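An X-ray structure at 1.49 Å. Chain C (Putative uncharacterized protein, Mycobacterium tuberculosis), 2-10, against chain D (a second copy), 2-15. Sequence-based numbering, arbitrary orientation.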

# COMPACT_ATOMS: atom_id res chain seq x y z
N SER C 2 19.54 15.12 18.61
CA SER C 2 18.79 15.78 19.71
C SER C 2 17.31 15.73 19.40
O SER C 2 16.91 15.60 18.24
CB SER C 2 19.22 17.24 19.86
OG SER C 2 20.62 17.35 19.95
N ASP C 3 16.49 15.86 20.43
CA ASP C 3 15.04 15.82 20.28
C ASP C 3 14.52 17.24 20.29
O ASP C 3 14.98 18.06 21.09
CB ASP C 3 14.41 15.07 21.47
CG ASP C 3 14.80 13.60 21.54
OD1 ASP C 3 15.38 13.07 20.57
OD2 ASP C 3 14.51 12.96 22.57
N VAL C 4 13.56 17.54 19.42
CA VAL C 4 12.86 18.81 19.45
C VAL C 4 11.36 18.63 19.67
O VAL C 4 10.70 17.86 18.97
CB VAL C 4 13.08 19.60 18.16
CG1 VAL C 4 12.29 20.91 18.17
CG2 VAL C 4 14.57 19.88 17.95
N LEU C 5 10.84 19.36 20.64
CA LEU C 5 9.42 19.33 20.96
C LEU C 5 8.81 20.56 20.32
O LEU C 5 9.23 21.69 20.60
CB LEU C 5 9.21 19.34 22.48
CG LEU C 5 7.86 18.88 23.03
CD1 LEU C 5 6.72 19.73 22.51
CD2 LEU C 5 7.61 17.41 22.73
N ILE C 6 7.85 20.36 19.43
CA ILE C 6 7.18 21.49 18.81
C ILE C 6 5.78 21.58 19.41
O ILE C 6 4.96 20.67 19.26
CB ILE C 6 7.19 21.39 17.26
CG1 ILE C 6 7.26 22.79 16.64
CG2 ILE C 6 6.01 20.61 16.74
CD1 ILE C 6 8.59 23.55 16.91
N ARG C 7 5.53 22.66 20.14
CA ARG C 7 4.31 22.80 20.92
C ARG C 7 3.22 23.52 20.13
O ARG C 7 3.51 24.28 19.19
CB ARG C 7 4.59 23.57 22.21
CG ARG C 7 5.49 22.85 23.19
CD ARG C 7 5.87 23.78 24.33
NE ARG C 7 6.67 23.12 25.36
CZ ARG C 7 6.17 22.39 26.35
NH1 ARG C 7 4.86 22.20 26.45
NH2 ARG C 7 6.98 21.84 27.25
N ASP C 8 1.98 23.27 20.51
CA ASP C 8 0.83 24.00 20.01
C ASP C 8 0.75 24.04 18.48
O ASP C 8 0.69 25.12 17.88
CB ASP C 8 0.83 25.42 20.56
CG ASP C 8 0.73 25.45 22.07
OD1 ASP C 8 -0.07 24.68 22.64
OD2 ASP C 8 1.44 26.26 22.70
N ILE C 9 0.76 22.86 17.86
CA ILE C 9 0.48 22.77 16.44
C ILE C 9 -1.03 22.73 16.28
O ILE C 9 -1.70 21.88 16.88
CB ILE C 9 1.07 21.51 15.81
CG1 ILE C 9 2.59 21.49 15.97
CG2 ILE C 9 0.71 21.45 14.33
CD1 ILE C 9 3.22 20.19 15.45
N PRO C 10 -1.59 23.64 15.47
CA PRO C 10 -3.04 23.63 15.26
C PRO C 10 -3.53 22.32 14.64
O PRO C 10 -2.83 21.69 13.85
CB PRO C 10 -3.29 24.79 14.29
CG PRO C 10 -2.07 25.62 14.32
CD PRO C 10 -0.93 24.78 14.80
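Chain D (2-15) SDVLIRDIPDDVLA

How does chain D run along chain C? It lies beside it as an antiparallel partner, strand 4-6 against strand 4-6, with axes 4.7 Å apart at closest approach and N-to-C directions 158° apart. Leu C5 faces Leu D5 at the centre, CA to CA 4.4 Å, so residue numbers across the pair sum to ten: Val C4 sits against Ile D6 and Ile C6 against Val D4, each with CA atoms 5.3 Å apart. Both backbones stay extended through residue 7, then Asp C8 and Asp D8 take positive phi and psi (53/55 and 59/49). In chain D a helix begins at Asp D11, after Pro D10.

Which backbone groups are satisfied in the strands? The two hydrogen-bonded pairs each close a ring. Val C4 N gives to Ile D6 O and Ile D6 N to Val C4 O, both at 2.9 Å; Ile C6 N to Val D4 O and Val D4 N to Ile C6 O repeat the pattern, also at 2.9 Å. Leu C5 and Leu D5 form the non-hydrogen-bonded pair between them, and their backbone N and O atoms make no hydrogen bonds across this contact.

What happens to the donors beyond the strands? The ladder continues by skipping a residue. Ile D9 N reaches Ser C2 O at 2.9 Å and Ser C2 N reaches Ile D9 O at 3.0 Å; at the other end Ile C9 N binds Ser D2 O at 2.9 Å, while the return bond from Ser D2 N to Ile C9 O, 2.9 Å, is weak. The skipped amides turn to side chains: Asp D8 N donates to Asp C3 OD1 at 3.1 Å, and Asp C8 N to Asp D3 OD1 at 3.2 Å. The other carboxylate oxygens serve charge alone, Asp C3 OD2 lying 3.3 Å from Arg D7 NH2 and Asp D3 OD2 a long 3.7 Å from Arg C7 NH1, both well out of the guanidinium plane. Ser C2 OG adds a hydrogen bond to Asp D11 OD1 at 3.2 Å.

What do the side chains pack against? The leucines share one face of the sheet, where Leu C5 CD2 meets Leu D5 CB at 3.5 Å. The valines and isoleucines of the strands point to the other. There Val C4 CG2 touches both Ile D9 CD1 and Leu D14 CD2 at 3.8 Å, and Ile C9 CD1 presses to 3.4 Å from Val D4 CG2.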

# COMPACT_ATOMS: atom_id res chain seq x y z
N SER D 2 -1.77 20.61 19.51
CA SER D 2 -1.11 19.65 20.44
C SER D 2 0.39 19.66 20.22
O SER D 2 0.88 20.36 19.32
CB SER D 2 -1.67 18.24 20.24
OG SER D 2 -1.51 17.82 18.90
N ASP D 3 1.12 18.90 21.02
CA ASP D 3 2.59 18.90 20.97
C ASP D 3 3.12 17.68 20.22
O ASP D 3 2.58 16.58 20.36
CB ASP D 3 3.17 18.93 22.39
CG ASP D 3 2.56 20.03 23.26
OD1 ASP D 3 2.01 21.01 22.71
OD2 ASP D 3 2.65 19.92 24.50
N VAL D 4 4.18 17.87 19.44
CA VAL D 4 4.79 16.78 18.68
C VAL D 4 6.29 16.70 18.96
O VAL D 4 7.03 17.66 18.71
CB VAL D 4 4.56 16.97 17.16
CG1 VAL D 4 5.16 15.79 16.36
CG2 VAL D 4 3.08 17.11 16.86
N LEU D 5 6.74 15.56 19.46
CA LEU D 5 8.16 15.34 19.74
C LEU D 5 8.83 14.65 18.56
O LEU D 5 8.41 13.56 18.15
CB LEU D 5 8.32 14.46 20.98
CG LEU D 5 9.74 14.13 21.46
CD1 LEU D 5 10.50 15.39 21.87
CD2 LEU D 5 9.67 13.15 22.63
N ILE D 6 9.86 15.29 18.01
CA ILE D 6 10.66 14.71 16.95
C ILE D 6 12.00 14.28 17.53
O ILE D 6 12.77 15.13 17.96
CB ILE D 6 10.93 15.73 15.84
CG1 ILE D 6 9.62 16.36 15.37
CG2 ILE D 6 11.70 15.08 14.68
CD1 ILE D 6 8.65 15.37 14.74
N ARG D 7 12.29 12.99 17.49
CA ARG D 7 13.52 12.46 18.06
C ARG D 7 14.66 12.37 17.04
O ARG D 7 14.44 12.18 15.84
CB ARG D 7 13.28 11.07 18.64
CG ARG D 7 12.33 11.02 19.81
CD ARG D 7 12.08 9.59 20.23
NE ARG D 7 11.36 9.47 21.49
CZ ARG D 7 11.92 9.61 22.69
NH1 ARG D 7 11.18 9.48 23.79
NH2 ARG D 7 13.22 9.88 22.81
N ASP D 8 15.88 12.50 17.53
CA ASP D 8 17.08 12.23 16.75
C ASP D 8 17.19 13.10 15.48
O ASP D 8 17.45 12.60 14.39
CB ASP D 8 17.12 10.74 16.40
CG ASP D 8 17.15 9.86 17.63
OD1 ASP D 8 17.58 10.36 18.69
OD2 ASP D 8 16.74 8.68 17.55
N ILE D 9 17.02 14.41 15.63
CA ILE D 9 17.36 15.35 14.56
C ILE D 9 18.87 15.60 14.63
O ILE D 9 19.36 15.96 15.70
CB ILE D 9 16.63 16.68 14.72
CG1 ILE D 9 15.13 16.43 14.82
CG2 ILE D 9 16.99 17.64 13.57
CD1 ILE D 9 14.32 17.67 14.89
N PRO D 10 19.60 15.39 13.53
CA PRO D 10 21.04 15.61 13.54
C PRO D 10 21.47 17.03 13.91
O PRO D 10 20.81 18.01 13.54
CB PRO D 10 21.45 15.33 12.09
CG PRO D 10 20.41 14.42 11.57
CD PRO D 10 19.15 14.87 12.22
N ASP D 11 22.58 17.15 14.62
CA ASP D 11 23.04 18.46 15.04
C ASP D 11 23.31 19.40 13.88
O ASP D 11 23.11 20.61 14.02
CB ASP D 11 24.30 18.34 15.90
CG ASP D 11 24.01 17.76 17.29
OD1 ASP D 11 22.85 17.81 17.76
OD2 ASP D 11 24.98 17.27 17.92
N ASP D 12 23.76 18.87 12.74
CA ASP D 12 24.01 19.76 11.57
C ASP D 12 22.72 20.32 10.97
O ASP D 12 22.70 21.48 10.51
CB ASP D 12 24.93 19.13 10.50
CG ASP D 12 24.36 17.89 9.86
OD1 ASP D 12 23.31 17.36 10.28
OD2 ASP D 12 25.01 17.42 8.89
N VAL D 13 21.65 19.53 11.02
CA VAL D 13 20.34 20.03 10.57
C VAL D 13 19.88 21.14 11.52
O VAL D 13 19.47 22.21 11.08
CB VAL D 13 19.31 18.86 10.50
CG1 VAL D 13 17.90 19.38 10.34
CG2 VAL D 13 19.68 17.89 9.36
N LEU D 14 19.94 20.89 12.82
CA LEU D 14 19.54 21.89 13.83
C LEU D 14 20.35 23.20 13.69
O LEU D 14 19.79 24.29 13.79
CB LEU D 14 19.64 21.31 15.26
CG LEU D 14 18.67 20.18 15.60
CD1 LEU D 14 18.84 19.73 17.05
CD2 LEU D 14 17.23 20.65 15.37
N ALA D 15 21.67 23.10 13.49
CA ALA D 15 22.51 24.31 13.38
C ALA D 15 22.10 25.11 12.15
O ALA D 15 22.05 26.37 12.18
CB ALA D 15 23.95 23.92 13.27